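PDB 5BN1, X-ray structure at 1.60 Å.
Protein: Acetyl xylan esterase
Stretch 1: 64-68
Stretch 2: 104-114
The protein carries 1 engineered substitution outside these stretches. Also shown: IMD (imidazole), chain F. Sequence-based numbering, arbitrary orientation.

Stretch 1 64-68: NTVRD
Stretch 2, residues 104-114: KEKHVYLDEYE

Two helix starts meet here, and one arginine donates every hydrogen bond between them. Stretch 1 enters as loop, with Thr-65 extended (phi/psi -108/179), and turns helical at Val-66, whose helix runs on beyond Asp-68. Stretch 2 opens with a 3-10 turn over 104-106, closed by His-107 N to Lys-104 O at 3.0 Å. It extends through His-107 (-82/141), Val-108 (-119/102) and Tyr-109 (-77/166), then becomes helical from Leu-110, with Tyr-113 N bonded to Tyr-109 O at 2.9 Å. The register is set by two CA pairs: Thr-65 CA lies 7.2 Å from Val-108 CA, and Val-66 CA lies 6.5 Å from Tyr-113 CA. The contact buries 360 Å², both sides summed.

The polar part belongs to Arg-67, which has the largest covered area, 101 Å². Its CA-to-CB bond points toward stretch 2, and chi angles of t, t, m and 150° carry the guanidinium across. Glu-112, the third residue of its helix, with chi1 and chi2 both t and chi3 at 1°, meets it in a two-pronged salt bridge: Arg-67 NE donates to Glu-112 OE2 at 2.8 Å (173°), and Arg-67 NH2 to Glu-112 OE1 at 2.8 Å (167°). The near-linear angles place the carboxylate at the guanidinium edge. Elsewhere near the guanidinium plane, Arg-67 NH1 donates to Glu-105 O at 2.8 Å (150°). Separately, Arg-67 NH2 makes a weak bond to His-107 O at 3.0 Å (126°). Arginine suits this place because its several N-H groups can serve a carboxylate and backbone carbonyls together; Glu-105 contributes its carbonyl while the end of its side chain leads away.

The apolar part is buried, and involves few residues. Val-66 (p) and Val-108 (t) both point toward the opposing stretch, with Val-66 CG1 4.0 Å from Val-108 CG1. The same Val-66 CG1 lies 3.8 Å from Tyr-113 CD1; Tyr-113 starts sideways, but chi1 t and chi2 82° bring its ring nearer. Compact branched valines fill the space between the backbones, and Val-108 CG2 also covers one face of the guanidinium, 3.8 Å from Arg-67 NH2.

Local bonds brace these parts. Thr-65, in p, caps its helix: Thr-65 OG1 accepts weak bonds from Arg-67 N at 3.2 Å and Asp-68 N at 3.4 Å, while Thr-65 N donates to Asp-68 OD2 at 3.0 Å. Thr-65 OG1 also packs 3.7 Å from Val-108 CG2. In stretch 2, His-107 ND1 and Tyr-109 OH share a 2.6 Å hydrogen bond, with both CA-to-CB bonds directed away from stretch 1.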

# COMPACT_ATOMS: atom_id res chain seq x y z
N ASN A 64 -23.56 -2.87 -14.45
CA ASN A 64 -24.25 -3.54 -15.60
C ASN A 64 -25.67 -3.03 -15.85
O ASN A 64 -26.42 -2.66 -14.98
CB ASN A 64 -24.34 -5.05 -15.35
CG ASN A 64 -23.16 -5.85 -15.72
OD1 ASN A 64 -22.01 -5.35 -16.05
ND2 ASN A 64 -23.45 -7.07 -15.82
N THR A 65 -25.97 -3.04 -17.16
CA THR A 65 -27.32 -2.89 -17.69
C THR A 65 -27.71 -4.29 -18.21
O THR A 65 -26.95 -5.23 -18.23
CB THR A 65 -27.33 -1.93 -18.82
OG1 THR A 65 -26.55 -2.50 -19.92
CG2 THR A 65 -26.78 -0.57 -18.50
N VAL A 66 -28.92 -4.35 -18.72
CA VAL A 66 -29.36 -5.67 -19.28
C VAL A 66 -28.56 -6.00 -20.55
O VAL A 66 -28.40 -7.17 -20.91
CB VAL A 66 -30.88 -5.69 -19.51
CG1 VAL A 66 -31.30 -4.90 -20.76
CG2 VAL A 66 -31.35 -7.14 -19.63
N ARG A 67 -28.02 -5.00 -21.22
CA ARG A 67 -27.21 -5.19 -22.39
C ARG A 67 -25.92 -5.93 -21.97
O ARG A 67 -25.42 -6.89 -22.60
CB ARG A 67 -26.87 -3.89 -23.01
CG ARG A 67 -26.01 -4.02 -24.27
CD ARG A 67 -25.54 -2.63 -24.75
NE ARG A 67 -26.62 -1.67 -25.03
CZ ARG A 67 -26.56 -0.35 -24.92
NH1 ARG A 67 -25.44 0.25 -24.38
NH2 ARG A 67 -27.54 0.40 -25.26
N ASP A 68 -25.33 -5.56 -20.79
CA ASP A 68 -24.22 -6.28 -20.30
C ASP A 68 -24.56 -7.68 -19.85
O ASP A 68 -23.73 -8.61 -20.00
CB ASP A 68 -23.60 -5.51 -19.12
CG ASP A 68 -23.16 -4.14 -19.50
OD1 ASP A 68 -22.30 -4.01 -20.44
OD2 ASP A 68 -23.54 -3.13 -18.86
N LYS A 104 -25.67 8.94 -25.14
CA LYS A 104 -26.85 8.07 -25.44
C LYS A 104 -26.50 6.63 -25.64
O LYS A 104 -27.34 5.70 -25.38
CB LYS A 104 -27.68 8.60 -26.61
CG LYS A 104 -28.22 10.01 -26.32
CD LYS A 104 -29.01 10.66 -27.44
CE LYS A 104 -29.40 12.11 -27.02
NZ LYS A 104 -29.55 12.40 -25.53
N GLU A 105 -25.32 6.32 -26.13
CA GLU A 105 -24.89 4.93 -26.22
C GLU A 105 -24.77 4.16 -24.92
O GLU A 105 -24.82 2.91 -24.93
CB GLU A 105 -23.52 4.86 -26.98
CG GLU A 105 -22.26 5.35 -26.20
CD GLU A 105 -22.14 6.91 -25.82
OE1 GLU A 105 -22.89 7.86 -26.29
OE2 GLU A 105 -21.23 7.20 -24.99
N LYS A 106 -24.67 4.81 -23.75
CA LYS A 106 -24.71 4.15 -22.50
C LYS A 106 -26.13 3.88 -21.92
O LYS A 106 -26.25 3.18 -20.87
CB LYS A 106 -24.03 5.04 -21.45
CG LYS A 106 -22.53 5.23 -21.79
CD LYS A 106 -21.93 5.86 -20.53
CE LYS A 106 -21.42 4.80 -19.52
NZ LYS A 106 -19.93 4.84 -19.49
N HIS A 107 -27.10 4.48 -22.61
CA HIS A 107 -28.54 4.40 -22.21
C HIS A 107 -29.06 3.07 -22.74
O HIS A 107 -28.73 2.70 -23.80
CB HIS A 107 -29.36 5.49 -22.78
CG HIS A 107 -28.90 6.89 -22.42
ND1 HIS A 107 -29.48 8.01 -22.90
CD2 HIS A 107 -27.88 7.30 -21.58
CE1 HIS A 107 -28.86 9.08 -22.43
NE2 HIS A 107 -27.92 8.67 -21.63
N VAL A 108 -29.89 2.42 -21.97
CA VAL A 108 -30.66 1.26 -22.49
C VAL A 108 -32.10 1.67 -22.34
O VAL A 108 -32.69 1.65 -21.27
CB VAL A 108 -30.34 -0.02 -21.72
CG1 VAL A 108 -31.22 -1.15 -22.21
CG2 VAL A 108 -28.92 -0.41 -21.84
N TYR A 109 -32.75 2.09 -23.44
CA TYR A 109 -34.09 2.62 -23.54
C TYR A 109 -35.08 1.44 -23.45
O TYR A 109 -34.63 0.29 -23.55
CB TYR A 109 -34.25 3.41 -24.83
CG TYR A 109 -33.38 4.65 -24.86
CD1 TYR A 109 -33.51 5.63 -23.90
CD2 TYR A 109 -32.50 4.87 -25.95
CE1 TYR A 109 -32.69 6.74 -23.94
CE2 TYR A 109 -31.62 5.96 -25.91
CZ TYR A 109 -31.79 6.89 -24.97
OH TYR A 109 -31.01 8.06 -24.99
N LEU A 110 -36.32 1.81 -23.24
CA LEU A 110 -37.32 0.79 -22.86
C LEU A 110 -37.43 -0.29 -23.88
O LEU A 110 -37.66 -1.42 -23.54
CB LEU A 110 -38.62 1.50 -22.57
CG LEU A 110 -39.72 0.63 -21.88
CD1 LEU A 110 -39.26 0.42 -20.42
CD2 LEU A 110 -41.04 1.28 -21.91
N ASP A 111 -37.38 0.09 -25.19
CA ASP A 111 -37.43 -0.97 -26.19
C ASP A 111 -36.34 -1.99 -26.14
O ASP A 111 -36.59 -3.18 -26.22
CB ASP A 111 -37.51 -0.37 -27.62
CG ASP A 111 -36.34 0.47 -28.03
OD1 ASP A 111 -35.70 1.16 -27.20
OD2 ASP A 111 -35.95 0.43 -29.21
N GLU A 112 -35.07 -1.57 -25.94
CA GLU A 112 -33.97 -2.47 -25.76
C GLU A 112 -34.12 -3.26 -24.45
O GLU A 112 -33.87 -4.42 -24.47
CB GLU A 112 -32.62 -1.75 -25.82
CG GLU A 112 -31.47 -2.66 -25.74
CD GLU A 112 -30.07 -2.01 -25.80
OE1 GLU A 112 -30.00 -0.78 -25.89
OE2 GLU A 112 -29.11 -2.76 -25.69
N TYR A 113 -34.54 -2.58 -23.43
CA TYR A 113 -34.71 -3.24 -22.12
C TYR A 113 -35.73 -4.38 -22.16
O TYR A 113 -35.38 -5.52 -21.80
CB TYR A 113 -35.05 -2.21 -21.06
CG TYR A 113 -35.18 -2.77 -19.68
CD1 TYR A 113 -34.07 -2.99 -18.91
CD2 TYR A 113 -36.43 -2.98 -19.16
CE1 TYR A 113 -34.18 -3.49 -17.64
CE2 TYR A 113 -36.59 -3.46 -17.82
CZ TYR A 113 -35.41 -3.70 -17.10
OH TYR A 113 -35.61 -4.18 -15.81
N GLU A 114 -36.89 -4.04 -22.67
CA GLU A 114 -37.94 -5.05 -22.74
C GLU A 114 -37.52 -6.18 -23.62
O GLU A 114 -37.73 -7.37 -23.31
CB GLU A 114 -39.29 -4.44 -23.19
CG GLU A 114 -40.50 -5.40 -23.13
CD GLU A 114 -40.72 -6.23 -24.37
OE1 GLU A 114 -40.04 -6.10 -25.38
OE2 GLU A 114 -41.65 -7.12 -24.20
N1 IMD F . -45.35 -7.60 -21.82
C2 IMD F . -44.03 -7.88 -22.36
N3 IMD F . -43.59 -6.70 -22.54
C4 IMD F . -44.56 -5.72 -22.53
C5 IMD F . -45.71 -6.26 -21.93